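Local coordinates for bromoperoxidase A1 (PDB 1A8Q), which halogenates organic compounds without haem, brominating as well as chlorinating, and may be a chlorinating enzyme in 7-chlorotetracycline biosynthesis, at residues Gly27-Gly32 / Tyr182-Gln187; Pro62-Tyr67 / Thr188-Val193; Asp129-Gly134 / Ile228-Arg233; Glu138-Leu143 / Arg194-Phe199. All blocks are in the same frame, centred on the assembly; numbering follows the deposited sequence.

Contact 1: residues Gly27-Gly32 / Tyr182-Gln187; sequences GWPLNG and YMAMAQ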
loop_
_atom_site.group_PDB
_atom_site.type_symbol
_atom_site.label_atom_id
_atom_site.label_comp_id
_atom_site.label_asym_id
_atom_site.label_seq_id
_atom_site.Cartn_x
_atom_site.Cartn_y
_atom_site.Cartn_z
ATOM N N GLY A 27 1.227 -3.173 -0.057
ATOM C CA GLY A 27 0.582 -3.288 -1.384
ATOM C C GLY A 27 0.547 -4.738 -1.890
ATOM O O GLY A 27 0.959 -5.661 -1.213
ATOM N N TRP A 28 0.052 -4.875 -3.126
ATOM C CA TRP A 28 -0.028 -6.196 -3.762
ATOM C C TRP A 28 1.274 -6.458 -4.451
ATOM O O TRP A 28 1.853 -5.563 -5.097
ATOM C CB TRP A 28 -1.147 -6.031 -4.810
ATOM C CG TRP A 28 -1.473 -7.144 -5.775
ATOM C CD1 TRP A 28 -2.404 -8.102 -5.615
ATOM C CD2 TRP A 28 -0.898 -7.344 -7.076
ATOM N NE1 TRP A 28 -2.456 -8.922 -6.716
ATOM C CE2 TRP A 28 -1.543 -8.467 -7.624
ATOM C CE3 TRP A 28 0.075 -6.702 -7.839
ATOM C CZ2 TRP A 28 -1.256 -8.972 -8.898
ATOM C CZ3 TRP A 28 0.377 -7.192 -9.103
ATOM C CH2 TRP A 28 -0.297 -8.327 -9.608
ATOM N N PRO A 29 1.722 -7.728 -4.527
ATOM C CA PRO A 29 1.159 -8.874 -3.826
ATOM C C PRO A 29 1.986 -9.280 -2.611
ATOM O O PRO A 29 2.360 -10.458 -2.415
ATOM C CB PRO A 29 1.400 -9.930 -4.934
ATOM C CG PRO A 29 2.731 -9.569 -5.524
ATOM C CD PRO A 29 2.876 -8.072 -5.381
ATOM N N LEU A 30 2.343 -8.291 -1.801
ATOM C CA LEU A 30 3.342 -8.507 -0.742
ATOM C C LEU A 30 2.709 -8.694 0.597
ATOM O O LEU A 30 1.648 -9.311 0.718
ATOM C CB LEU A 30 4.288 -7.281 -0.816
ATOM C CG LEU A 30 4.848 -6.971 -2.198
ATOM C CD1 LEU A 30 5.762 -5.737 -2.089
ATOM C CD2 LEU A 30 5.626 -8.150 -2.781
ATOM N N ASN A 31 3.406 -8.253 1.661
ATOM C CA ASN A 31 2.895 -8.438 2.994
ATOM C C ASN A 31 3.670 -7.476 3.916
ATOM O O ASN A 31 4.382 -6.665 3.333
ATOM C CB ASN A 31 2.959 -9.894 3.476
ATOM C CG ASN A 31 4.357 -10.478 3.459
ATOM O OD1 ASN A 31 5.231 -9.968 4.165
ATOM N ND2 ASN A 31 4.632 -11.578 2.734
ATOM N N GLY A 32 3.463 -7.525 5.205
ATOM C CA GLY A 32 4.101 -6.564 6.101
ATOM C C GLY A 32 5.610 -6.609 6.094
ATOM O O GLY A 32 6.256 -5.604 6.469
ATOM N N TYR A 182 9.657 -13.932 -3.096
ATOM C CA TYR A 182 9.479 -14.645 -1.824
ATOM C C TYR A 182 8.230 -14.195 -1.089
ATOM O O TYR A 182 7.475 -15.020 -0.549
ATOM C CB TYR A 182 10.736 -14.342 -0.964
ATOM C CG TYR A 182 10.714 -14.881 0.441
ATOM C CD1 TYR A 182 10.251 -14.116 1.502
ATOM C CD2 TYR A 182 11.270 -16.140 0.707
ATOM C CE1 TYR A 182 10.244 -14.592 2.796
ATOM C CE2 TYR A 182 11.300 -16.604 2.011
ATOM C CZ TYR A 182 10.827 -15.824 3.038
ATOM O OH TYR A 182 10.810 -16.273 4.338
ATOM N N MET A 183 7.973 -12.872 -1.005
ATOM C CA MET A 183 6.773 -12.385 -0.376
ATOM C C MET A 183 5.516 -12.801 -1.195
ATOM O O MET A 183 4.521 -13.145 -0.548
ATOM C CB MET A 183 6.815 -10.824 -0.248
ATOM C CG MET A 183 7.911 -10.515 0.810
ATOM S SD MET A 183 7.857 -8.691 1.079
ATOM C CE MET A 183 8.919 -8.210 -0.257
ATOM N N ALA A 184 5.615 -12.704 -2.493
ATOM C CA ALA A 184 4.424 -13.008 -3.340
ATOM C C ALA A 184 4.042 -14.468 -3.288
ATOM O O ALA A 184 2.841 -14.787 -3.382
ATOM C CB ALA A 184 4.768 -12.575 -4.754
ATOM N N MET A 185 4.987 -15.379 -2.973
ATOM C CA MET A 185 4.639 -16.814 -2.956
ATOM C C MET A 185 3.763 -17.104 -1.776
ATOM O O MET A 185 3.118 -18.173 -1.713
ATOM C CB MET A 185 5.934 -17.655 -2.927
ATOM C CG MET A 185 6.656 -17.581 -4.281
ATOM S SD MET A 185 5.663 -18.286 -5.639
ATOM C CE MET A 185 5.742 -20.001 -5.094
ATOM N N ALA A 186 3.618 -16.224 -0.774
ATOM C CA ALA A 186 2.755 -16.465 0.355
ATOM C C ALA A 186 1.332 -15.964 0.090
ATOM O O ALA A 186 0.486 -16.192 0.972
ATOM C CB ALA A 186 3.275 -15.743 1.610
ATOM N N GLN A 187 1.098 -15.350 -1.068
ATOM C CA GLN A 187 -0.284 -14.871 -1.291
ATOM C C GLN A 187 -1.162 -15.986 -1.911
ATOM O O GLN A 187 -0.656 -16.670 -2.797
ATOM C CB GLN A 187 -0.175 -13.729 -2.279
ATOM C CG GLN A 187 -1.522 -13.058 -2.625
ATOM C CD GLN A 187 -1.401 -12.116 -3.799
ATOM O OE1 GLN A 187 -1.789 -10.895 -3.730
ATOM N NE2 GLN A 187 -0.937 -12.590 -4.917
HETATM O O HOH W 1 2.200 -12.194 0.645
#
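P29 lies against both A184 and Q187, and its ring carries much of the contact. CG of P29 touches CB of A184 at 3.7 Å, while the amide of Q187 comes up against CB of the same proline, with Q187 NE2 3.5 Å from P29 CB. Q187 reaches this far because its chain is extended, CG standing anti to the backbone N (chi1 -179°). Its OE1 then approaches the indole of W28 obliquely, 3.4 Å from W28 CD1, with amide and ring planes 53° apart. On the backbone side, P29 O accepts a CA-H...O contact from A184 CA at 3.4 Å. Next along the loop, L30 crosses M183, its CD2 3.9 Å from M183 CB, and ND2 of N31 passes the same CB.

One water sits among the polar atoms. It donates to L30 O and to M183 O, the latter 2.8 Å from the water oxygen, and accepts from N31 ND2. The peptide before P29 is cis, and a type I turn from A184 to Q187 brings the glutamine round to the proline. Further out, N31 OD1 takes the N-H of D33, W28 NE1 donates to G192 O, and W155 meets the indole edge-to-face. The W28 side chain is about 6 Å from that of S94 of the catalytic triad; in alpha/beta hydrolases this loop commonly supplies an oxyanion-hole N-H. The two segments share no direct hydrogen bond, so their cohesion comes from van der Waals packing, part of it polar groups against carbon, and from one bridging water that serves two carbonyls and an amide.

Contact 2: residues Pro62-Tyr67 / Thr188-Val193; sequences PVWDGY and TIEGGV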
loop_
_atom_site.group_PDB
_atom_site.type_symbol
_atom_site.label_atom_id
_atom_site.label_comp_id
_atom_site.label_asym_id
_atom_site.label_seq_id
_atom_site.Cartn_x
_atom_site.Cartn_y
_atom_site.Cartn_z
ATOM N N PRO A 62 -5.212 -17.979 4.900
ATOM C CA PRO A 62 -5.316 -18.091 3.471
ATOM C C PRO A 62 -6.791 -18.236 3.080
ATOM O O PRO A 62 -7.294 -19.317 2.759
ATOM C CB PRO A 62 -4.543 -19.383 3.135
ATOM C CG PRO A 62 -4.582 -20.190 4.387
ATOM C CD PRO A 62 -4.641 -19.196 5.547
ATOM N N VAL A 63 -7.529 -17.126 3.156
ATOM C CA VAL A 63 -8.965 -17.104 2.897
ATOM C C VAL A 63 -9.295 -17.167 1.422
ATOM O O VAL A 63 -8.517 -16.805 0.549
ATOM C CB VAL A 63 -9.664 -15.855 3.487
ATOM C CG1 VAL A 63 -9.510 -15.762 4.996
ATOM C CG2 VAL A 63 -9.116 -14.578 2.839
ATOM N N TRP A 64 -10.572 -17.596 1.200
ATOM C CA TRP A 64 -11.100 -17.588 -0.153
ATOM C C TRP A 64 -11.773 -16.220 -0.462
ATOM O O TRP A 64 -11.673 -15.806 -1.613
ATOM C CB TRP A 64 -12.235 -18.658 -0.257
ATOM C CG TRP A 64 -12.938 -18.609 -1.584
ATOM C CD1 TRP A 64 -14.249 -18.246 -1.761
ATOM C CD2 TRP A 64 -12.381 -18.811 -2.869
ATOM N NE1 TRP A 64 -14.542 -18.224 -3.108
ATOM C CE2 TRP A 64 -13.414 -18.564 -3.813
ATOM C CE3 TRP A 64 -11.144 -19.205 -3.387
ATOM C CZ2 TRP A 64 -13.217 -18.677 -5.181
ATOM C CZ3 TRP A 64 -10.931 -19.319 -4.741
ATOM C CH2 TRP A 64 -11.996 -19.088 -5.634
ATOM N N ASP A 65 -12.466 -15.721 0.544
ATOM C CA ASP A 65 -13.370 -14.608 0.210
ATOM C C ASP A 65 -12.943 -13.306 0.872
ATOM O O ASP A 65 -12.018 -13.284 1.672
ATOM C CB ASP A 65 -14.778 -14.938 0.773
ATOM C CG ASP A 65 -14.699 -15.715 2.050
ATOM O OD1 ASP A 65 -14.106 -15.330 3.081
ATOM O OD2 ASP A 65 -15.245 -16.867 2.016
ATOM N N GLY A 66 -13.719 -12.272 0.511
ATOM C CA GLY A 66 -13.446 -10.987 1.163
ATOM C C GLY A 66 -12.312 -10.203 0.564
ATOM O O GLY A 66 -11.785 -9.305 1.272
ATOM N N TYR A 67 -11.940 -10.408 -0.690
ATOM C CA TYR A 67 -10.879 -9.612 -1.320
ATOM C C TYR A 67 -11.510 -8.354 -1.952
ATOM O O TYR A 67 -11.578 -8.220 -3.177
ATOM C CB TYR A 67 -10.160 -10.459 -2.368
ATOM C CG TYR A 67 -9.347 -11.581 -1.722
ATOM C CD1 TYR A 67 -8.204 -11.294 -0.972
ATOM C CD2 TYR A 67 -9.714 -12.905 -1.900
ATOM C CE1 TYR A 67 -7.483 -12.302 -0.356
ATOM C CE2 TYR A 67 -8.973 -13.939 -1.329
ATOM C CZ TYR A 67 -7.878 -13.634 -0.559
ATOM O OH TYR A 67 -7.122 -14.646 0.005
ATOM N N THR A 188 -2.432 -16.019 -1.525
ATOM C CA THR A 188 -3.285 -17.035 -2.185
ATOM C C THR A 188 -3.429 -16.684 -3.644
ATOM O O THR A 188 -3.411 -15.521 -4.094
ATOM C CB THR A 188 -4.685 -17.107 -1.571
ATOM O OG1 THR A 188 -5.294 -15.814 -1.766
ATOM C CG2 THR A 188 -4.613 -17.431 -0.089
ATOM N N ILE A 189 -3.738 -17.699 -4.494
ATOM C CA ILE A 189 -3.916 -17.381 -5.920
ATOM C C ILE A 189 -5.197 -16.570 -6.134
ATOM O O ILE A 189 -5.160 -15.656 -6.960
ATOM C CB ILE A 189 -3.964 -18.680 -6.776
ATOM C CG1 ILE A 189 -3.828 -18.300 -8.257
ATOM C CG2 ILE A 189 -5.211 -19.475 -6.400
ATOM C CD1 ILE A 189 -3.616 -19.523 -9.175
ATOM N N GLU A 190 -6.205 -16.749 -5.288
ATOM C CA GLU A 190 -7.473 -16.020 -5.436
ATOM C C GLU A 190 -7.243 -14.573 -5.004
ATOM O O GLU A 190 -7.780 -13.671 -5.648
ATOM C CB GLU A 190 -8.539 -16.687 -4.582
ATOM C CG GLU A 190 -9.936 -16.052 -4.700
ATOM C CD GLU A 190 -10.556 -16.087 -6.060
ATOM O OE1 GLU A 190 -9.978 -16.566 -7.065
ATOM O OE2 GLU A 190 -11.675 -15.502 -6.174
ATOM N N GLY A 191 -6.428 -14.372 -3.975
ATOM C CA GLY A 191 -6.139 -12.960 -3.595
ATOM C C GLY A 191 -5.328 -12.291 -4.698
ATOM O O GLY A 191 -5.488 -11.075 -4.980
ATOM N N GLY A 192 -4.445 -13.033 -5.350
ATOM C CA GLY A 192 -3.655 -12.552 -6.469
ATOM C C GLY A 192 -4.553 -11.943 -7.550
ATOM O O GLY A 192 -4.423 -10.768 -7.932
ATOM N N VAL A 193 -5.530 -12.725 -7.998
ATOM C CA VAL A 193 -6.432 -12.217 -9.058
ATOM C C VAL A 193 -7.531 -11.304 -8.579
ATOM O O VAL A 193 -7.762 -10.245 -9.207
ATOM C CB VAL A 193 -7.092 -13.429 -9.789
ATOM C CG1 VAL A 193 -6.009 -14.326 -10.390
ATOM C CG2 VAL A 193 -8.005 -14.214 -8.893
HETATM O O HOH W 2 -12.959 -14.782 -3.867
#
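Y67 lays its ring on the backbone of G191 and carries its hydroxyl on to T188. Its CB packs beside CB of R194. Beyond it, G191 CA sits over the middle of one ring face, 3.5 Å from the ring centroid and only 10° off its normal, a well-formed CH-pi contact. Further out on the ring, Y67 CE2 lies 3.7 Å from G191 N. Carbonyl oxygen D65 O lies above the opposite face, nearer the rim. At the tip the hydroxyl does double duty: Y67 OH accepts from T188 OG1 at 2.8 Å and donates to V63 O at 2.6 Å, the latter oxygen being approached from a direction tilted out of its carbonyl plane. The tyrosine thus ties its own loop together as well as binding to the helix.

Beside it, E190 lies over one face of the W64 indole. Its CG stands 3.7 Å from the centroid of the W64 six-membered ring, and chi2 (62°) brings E190 CD over the ring, 3.4 Å from W64 CH2. Carboxylate and ring planes are 14° apart. A water donates both to W64 O and to E190 OE2, and the same OE2 has a salt bridge to R194. On the outer margin, CG2 of T188 touches CB of P62 at 3.8 Å.

T188 OG1 also accepts from G191 N at 2.9 Å, the classic N-cap bond of helix 189-201. The loop from strand 48-52 to helix 69-82 therefore meets this cap helix of the alpha/beta hydrolase fold at its capped N-terminus.

Contact 3: residues Asp129-Gly134 / Ile228-Arg233; sequences DKNPDG and IDATGR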
loop_
_atom_site.group_PDB
_atom_site.type_symbol
_atom_site.label_atom_id
_atom_site.label_comp_id
_atom_site.label_asym_id
_atom_site.label_seq_id
_atom_site.Cartn_x
_atom_site.Cartn_y
_atom_site.Cartn_z
ATOM N N ASP A 129 -13.069 7.905 -20.485
ATOM C CA ASP A 129 -13.067 9.273 -21.055
ATOM C C ASP A 129 -12.910 10.342 -20.009
ATOM O O ASP A 129 -12.429 11.461 -20.283
ATOM C CB ASP A 129 -14.392 9.449 -21.841
ATOM C CG ASP A 129 -14.471 8.624 -23.094
ATOM O OD1 ASP A 129 -13.418 8.163 -23.592
ATOM O OD2 ASP A 129 -15.567 8.359 -23.634
ATOM N N LYS A 130 -13.335 10.109 -18.763
ATOM C CA LYS A 130 -13.199 11.020 -17.648
ATOM C C LYS A 130 -11.798 10.948 -17.045
ATOM O O LYS A 130 -11.363 11.931 -16.415
ATOM C CB LYS A 130 -14.230 10.599 -16.596
ATOM C CG LYS A 130 -14.400 11.338 -15.303
ATOM C CD LYS A 130 -15.404 10.588 -14.427
ATOM C CE LYS A 130 -15.448 11.153 -13.028
ATOM N NZ LYS A 130 -16.314 10.309 -12.149
ATOM N N ASN A 131 -11.046 9.872 -17.259
ATOM C CA ASN A 131 -9.693 9.693 -16.695
ATOM C C ASN A 131 -8.763 9.177 -17.771
ATOM O O ASN A 131 -8.347 7.988 -17.842
ATOM C CB ASN A 131 -9.748 8.667 -15.557
ATOM C CG ASN A 131 -8.473 8.386 -14.790
ATOM O OD1 ASN A 131 -7.625 9.259 -14.651
ATOM N ND2 ASN A 131 -8.246 7.165 -14.259
ATOM N N PRO A 132 -8.385 10.005 -18.724
ATOM C CA PRO A 132 -7.641 9.587 -19.901
ATOM C C PRO A 132 -6.201 9.189 -19.624
ATOM O O PRO A 132 -5.620 8.442 -20.418
ATOM C CB PRO A 132 -7.748 10.763 -20.869
ATOM C CG PRO A 132 -7.954 11.933 -19.987
ATOM C CD PRO A 132 -8.805 11.438 -18.848
ATOM N N ASP A 133 -5.674 9.563 -18.475
ATOM C CA ASP A 133 -4.326 9.188 -18.083
ATOM C C ASP A 133 -4.293 7.926 -17.247
ATOM O O ASP A 133 -3.218 7.599 -16.719
ATOM C CB ASP A 133 -3.705 10.311 -17.224
ATOM C CG ASP A 133 -3.513 11.557 -18.077
ATOM O OD1 ASP A 133 -3.261 11.362 -19.283
ATOM O OD2 ASP A 133 -3.619 12.650 -17.513
ATOM N N GLY A 134 -5.402 7.210 -17.149
ATOM C CA GLY A 134 -5.437 6.017 -16.291
ATOM C C GLY A 134 -4.890 4.810 -17.051
ATOM O O GLY A 134 -4.355 4.919 -18.158
ATOM N N ILE A 228 1.543 8.211 -12.023
ATOM C CA ILE A 228 1.432 9.391 -11.179
ATOM C C ILE A 228 0.354 10.353 -11.618
ATOM O O ILE A 228 -0.341 10.853 -10.734
ATOM C CB ILE A 228 2.806 10.095 -11.067
ATOM C CG1 ILE A 228 2.752 11.203 -10.030
ATOM C CG2 ILE A 228 3.323 10.602 -12.409
ATOM C CD1 ILE A 228 4.133 11.779 -9.715
ATOM N N ASP A 229 0.246 10.632 -12.906
ATOM C CA ASP A 229 -0.757 11.660 -13.284
ATOM C C ASP A 229 -2.196 11.320 -12.998
ATOM O O ASP A 229 -3.082 12.200 -12.847
ATOM C CB ASP A 229 -0.572 11.936 -14.788
ATOM C CG ASP A 229 0.757 12.624 -15.042
ATOM O OD1 ASP A 229 1.283 13.360 -14.180
ATOM O OD2 ASP A 229 1.289 12.389 -16.138
ATOM N N ALA A 230 -2.565 10.046 -13.006
ATOM C CA ALA A 230 -3.937 9.643 -12.750
ATOM C C ALA A 230 -4.222 9.507 -11.271
ATOM O O ALA A 230 -5.366 9.413 -10.869
ATOM C CB ALA A 230 -4.239 8.297 -13.420
ATOM N N THR A 231 -3.172 9.283 -10.451
ATOM C CA THR A 231 -3.420 8.944 -9.042
ATOM C C THR A 231 -2.834 9.991 -8.112
ATOM O O THR A 231 -3.502 10.955 -7.764
ATOM C CB THR A 231 -2.795 7.540 -8.761
ATOM O OG1 THR A 231 -1.403 7.603 -9.098
ATOM C CG2 THR A 231 -3.504 6.540 -9.680
ATOM N N GLY A 232 -1.586 9.898 -7.664
ATOM C CA GLY A 232 -0.986 10.861 -6.755
ATOM C C GLY A 232 -1.204 12.341 -7.083
ATOM O O GLY A 232 -1.507 13.103 -6.160
ATOM N N ARG A 233 -0.993 12.742 -8.321
ATOM C CA ARG A 233 -1.278 14.169 -8.634
ATOM C C ARG A 233 -2.721 14.546 -8.382
ATOM O O ARG A 233 -3.016 15.679 -7.947
ATOM C CB ARG A 233 -0.876 14.442 -10.077
ATOM C CG ARG A 233 0.599 14.792 -10.189
ATOM C CD ARG A 233 0.883 15.440 -11.534
ATOM N NE ARG A 233 2.217 15.051 -11.984
ATOM C CZ ARG A 233 3.323 15.623 -11.547
ATOM N NH1 ARG A 233 3.268 16.603 -10.651
ATOM N NH2 ARG A 233 4.493 15.222 -12.007
#
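A230 points its CB into the turn formed by N131, D133 and G134, and three groups of that turn gather round the methyl. D133 O approaches to 3.5 Å from A230 CB, N131 OD1 to 3.7 Å from the same carbon, and G134 CA completes the set at 3.9 Å from it. In N131, CG is anti to the backbone N (chi1 -177°), and OD1 beyond it reaches A230 CB although the side chain does not start in that direction. Its other amide atom, ND2, donates to I126 O. N131 to G134 is a type I turn, with a bond from G134 N to N131 O. Through it the loop between strand 112-118 and helix 137-162 meets the segment leading into helix 232-238 of the alpha/beta hydrolase fold.

Beside the methyl, D133 and D229 both start toward the opposing segment and pass at a slant, their carboxylate planes 56° apart. Contact between them is marginal: D133 OD2 is 4.1 Å from D229 CB. Their OD2 atoms stay 5.1 Å apart, D133 OD2 from D229 OD2. D229 sends OD1 to R233 instead, receiving NE at 2.9 Å nearly in the guanidinium plane, a salt bridge that spans the start of helix 232-238. CD1 of I228 lies over one face of that guanidinium. I228 O accepts from both T231 N and R233 N.

If both carboxylates are ionised, some mild repulsion is likely, perhaps eased by R233; what joins the segments is a methyl group packed against a polar turn, with no hydrogen bond between them.

Contact 4: residues Glu138-Leu143 / Arg194-Phe199; sequences EVFDAL and RCVDAF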
loop_
_atom_site.group_PDB
_atom_site.type_symbol
_atom_site.label_atom_id
_atom_site.label_comp_id
_atom_site.label_asym_id
_atom_site.label_seq_id
_atom_site.Cartn_x
_atom_site.Cartn_y
_atom_site.Cartn_z
ATOM N N GLU A 138 -6.847 -3.612 -20.654
ATOM C CA GLU A 138 -5.996 -4.699 -21.110
ATOM C C GLU A 138 -4.852 -4.974 -20.118
ATOM O O GLU A 138 -4.371 -6.121 -20.033
ATOM C CB GLU A 138 -5.308 -4.419 -22.437
ATOM C CG GLU A 138 -6.017 -3.964 -23.673
ATOM C CD GLU A 138 -5.107 -3.105 -24.548
ATOM O OE1 GLU A 138 -4.397 -2.213 -24.022
ATOM O OE2 GLU A 138 -5.093 -3.307 -25.785
ATOM N N VAL A 139 -4.359 -3.951 -19.440
ATOM C CA VAL A 139 -3.279 -4.163 -18.458
ATOM C C VAL A 139 -3.780 -5.029 -17.308
ATOM O O VAL A 139 -3.077 -5.968 -16.871
ATOM C CB VAL A 139 -2.750 -2.801 -17.981
ATOM C CG1 VAL A 139 -1.827 -2.964 -16.768
ATOM C CG2 VAL A 139 -1.987 -2.149 -19.146
ATOM N N PHE A 140 -4.958 -4.731 -16.793
ATOM C CA PHE A 140 -5.497 -5.513 -15.663
ATOM C C PHE A 140 -5.791 -6.925 -16.123
ATOM O O PHE A 140 -5.540 -7.916 -15.411
ATOM C CB PHE A 140 -6.760 -4.840 -15.120
ATOM C CG PHE A 140 -6.395 -3.460 -14.612
ATOM C CD1 PHE A 140 -5.448 -3.283 -13.628
ATOM C CD2 PHE A 140 -7.032 -2.347 -15.099
ATOM C CE1 PHE A 140 -5.113 -2.035 -13.149
ATOM C CE2 PHE A 140 -6.710 -1.083 -14.619
ATOM C CZ PHE A 140 -5.768 -0.913 -13.632
ATOM N N ASP A 141 -6.307 -7.041 -17.361
ATOM C CA ASP A 141 -6.527 -8.415 -17.874
ATOM C C ASP A 141 -5.219 -9.189 -17.864
ATOM O O ASP A 141 -5.226 -10.402 -17.537
ATOM C CB ASP A 141 -7.068 -8.371 -19.301
ATOM C CG ASP A 141 -8.478 -7.838 -19.416
ATOM O OD1 ASP A 141 -9.224 -7.831 -18.425
ATOM O OD2 ASP A 141 -8.837 -7.400 -20.539
ATOM N N ALA A 142 -4.131 -8.592 -18.336
ATOM C CA ALA A 142 -2.827 -9.213 -18.425
ATOM C C ALA A 142 -2.299 -9.580 -17.036
ATOM O O ALA A 142 -1.695 -10.661 -16.891
ATOM C CB ALA A 142 -1.767 -8.358 -19.119
ATOM N N LEU A 143 -2.500 -8.718 -16.035
ATOM C CA LEU A 143 -2.050 -9.127 -14.683
ATOM C C LEU A 143 -2.775 -10.373 -14.214
ATOM O O LEU A 143 -2.151 -11.278 -13.631
ATOM C CB LEU A 143 -2.286 -8.013 -13.665
ATOM C CG LEU A 143 -1.522 -6.731 -14.023
ATOM C CD1 LEU A 143 -1.931 -5.651 -13.003
ATOM C CD2 LEU A 143 -0.004 -6.924 -13.913
ATOM N N ARG A 194 -8.192 -11.504 -7.440
ATOM C CA ARG A 194 -9.306 -10.673 -7.031
ATOM C C ARG A 194 -8.823 -9.276 -6.622
ATOM O O ARG A 194 -9.588 -8.308 -6.783
ATOM C CB ARG A 194 -10.047 -11.226 -5.807
ATOM C CG ARG A 194 -10.835 -12.504 -6.072
ATOM C CD ARG A 194 -12.237 -12.121 -6.601
ATOM N NE ARG A 194 -12.097 -11.673 -7.984
ATOM C CZ ARG A 194 -11.974 -12.512 -9.011
ATOM N NH1 ARG A 194 -11.982 -13.818 -8.756
ATOM N NH2 ARG A 194 -11.853 -12.085 -10.274
ATOM N N CYS A 195 -7.587 -9.218 -6.082
ATOM C CA CYS A 195 -7.119 -7.852 -5.750
ATOM C C CYS A 195 -6.960 -7.021 -7.012
ATOM O O CYS A 195 -7.140 -5.774 -6.903
ATOM C CB CYS A 195 -5.736 -7.936 -5.072
ATOM S SG CYS A 195 -5.933 -8.384 -3.314
ATOM N N VAL A 196 -6.608 -7.569 -8.160
ATOM C CA VAL A 196 -6.498 -6.795 -9.388
ATOM C C VAL A 196 -7.839 -6.142 -9.735
ATOM O O VAL A 196 -7.895 -4.942 -10.051
ATOM C CB VAL A 196 -6.042 -7.662 -10.574
ATOM C CG1 VAL A 196 -5.904 -6.812 -11.836
ATOM C CG2 VAL A 196 -4.677 -8.266 -10.203
ATOM N N ASP A 197 -8.906 -6.921 -9.701
ATOM C CA ASP A 197 -10.251 -6.395 -9.961
ATOM C C ASP A 197 -10.545 -5.265 -8.968
ATOM O O ASP A 197 -11.138 -4.248 -9.338
ATOM C CB ASP A 197 -11.346 -7.444 -9.812
ATOM C CG ASP A 197 -11.413 -8.411 -10.982
ATOM O OD1 ASP A 197 -10.920 -8.113 -12.062
ATOM O OD2 ASP A 197 -11.978 -9.516 -10.813
ATOM N N ALA A 198 -10.206 -5.501 -7.696
ATOM C CA ALA A 198 -10.511 -4.446 -6.736
ATOM C C ALA A 198 -9.655 -3.213 -7.007
ATOM O O ALA A 198 -10.231 -2.112 -6.924
ATOM C CB ALA A 198 -10.285 -4.936 -5.308
ATOM N N PHE A 199 -8.333 -3.347 -7.170
ATOM C CA PHE A 199 -7.555 -2.091 -7.243
ATOM C C PHE A 199 -7.660 -1.395 -8.582
ATOM O O PHE A 199 -7.448 -0.176 -8.635
ATOM C CB PHE A 199 -6.103 -2.320 -6.838
ATOM C CG PHE A 199 -5.168 -3.096 -7.706
ATOM C CD1 PHE A 199 -4.807 -2.720 -8.978
ATOM C CD2 PHE A 199 -4.506 -4.201 -7.139
ATOM C CE1 PHE A 199 -3.861 -3.403 -9.721
ATOM C CE2 PHE A 199 -3.593 -4.905 -7.893
ATOM C CZ PHE A 199 -3.239 -4.528 -9.158
#
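The F199 ring meets its neighbours across the contact by its edge: near the ring plane, its CE1 is 3.9 Å from CE1 of F140 and its CZ is 4.2 Å from CD1 of L143. Over one face, offset toward the rim, lies CA of V196 from its own helix. The F140 ring is approached obliquely by both F199 CE1 and V196 CG1.

This is an antiparallel helix pair in the cap of the alpha/beta hydrolase fold, helix 137-162 against helix 189-201, with local axes 9.7 Å apart and N-to-C directions at 163°. V196 fills the middle. Its CG1, anti to the backbone N (chi1 -179°), comes to 3.9 Å from F140 CB and also touches F140 O, while its CG2 packs against CB of L143.

Behind this apolar seam the aromatic cluster goes on: W28 meets F199 edge-to-face, and Y201 packs against F140. The F199 side chain lies about 6 Å from that of the catalytic S94, so the seam reaches close to the active site. On the flank of helix 189-201, D197 OD1 pairs with K144 of the other helix in a salt bridge, and D197 OD2 receives R194 NH2 at 2.6 Å in a second salt bridge, whose N-H...O bond is nearly straight (175°).

Contacts 1 and 4 are buried, whereas contacts 2 and 3 are only partly so. Contacts 2 and 4 use successive turns of helix 189-201, the first near its capped start, the second further along against helix 137-162. Contact 1 joins the end of the preceding helix to a core loop, and its W28 touches both of the others. Their chemistry follows their places: carbon and amide packing with one bridging water in contact 1, hydroxyl bonds and CH-pi in contact 2, apolar side chains across contact 4. Contact 3 brings two carboxylates near each other; its segment 129-134 leads into helix 137-162, and contact 4 is nested in the loop it closes, without atomic touch between them.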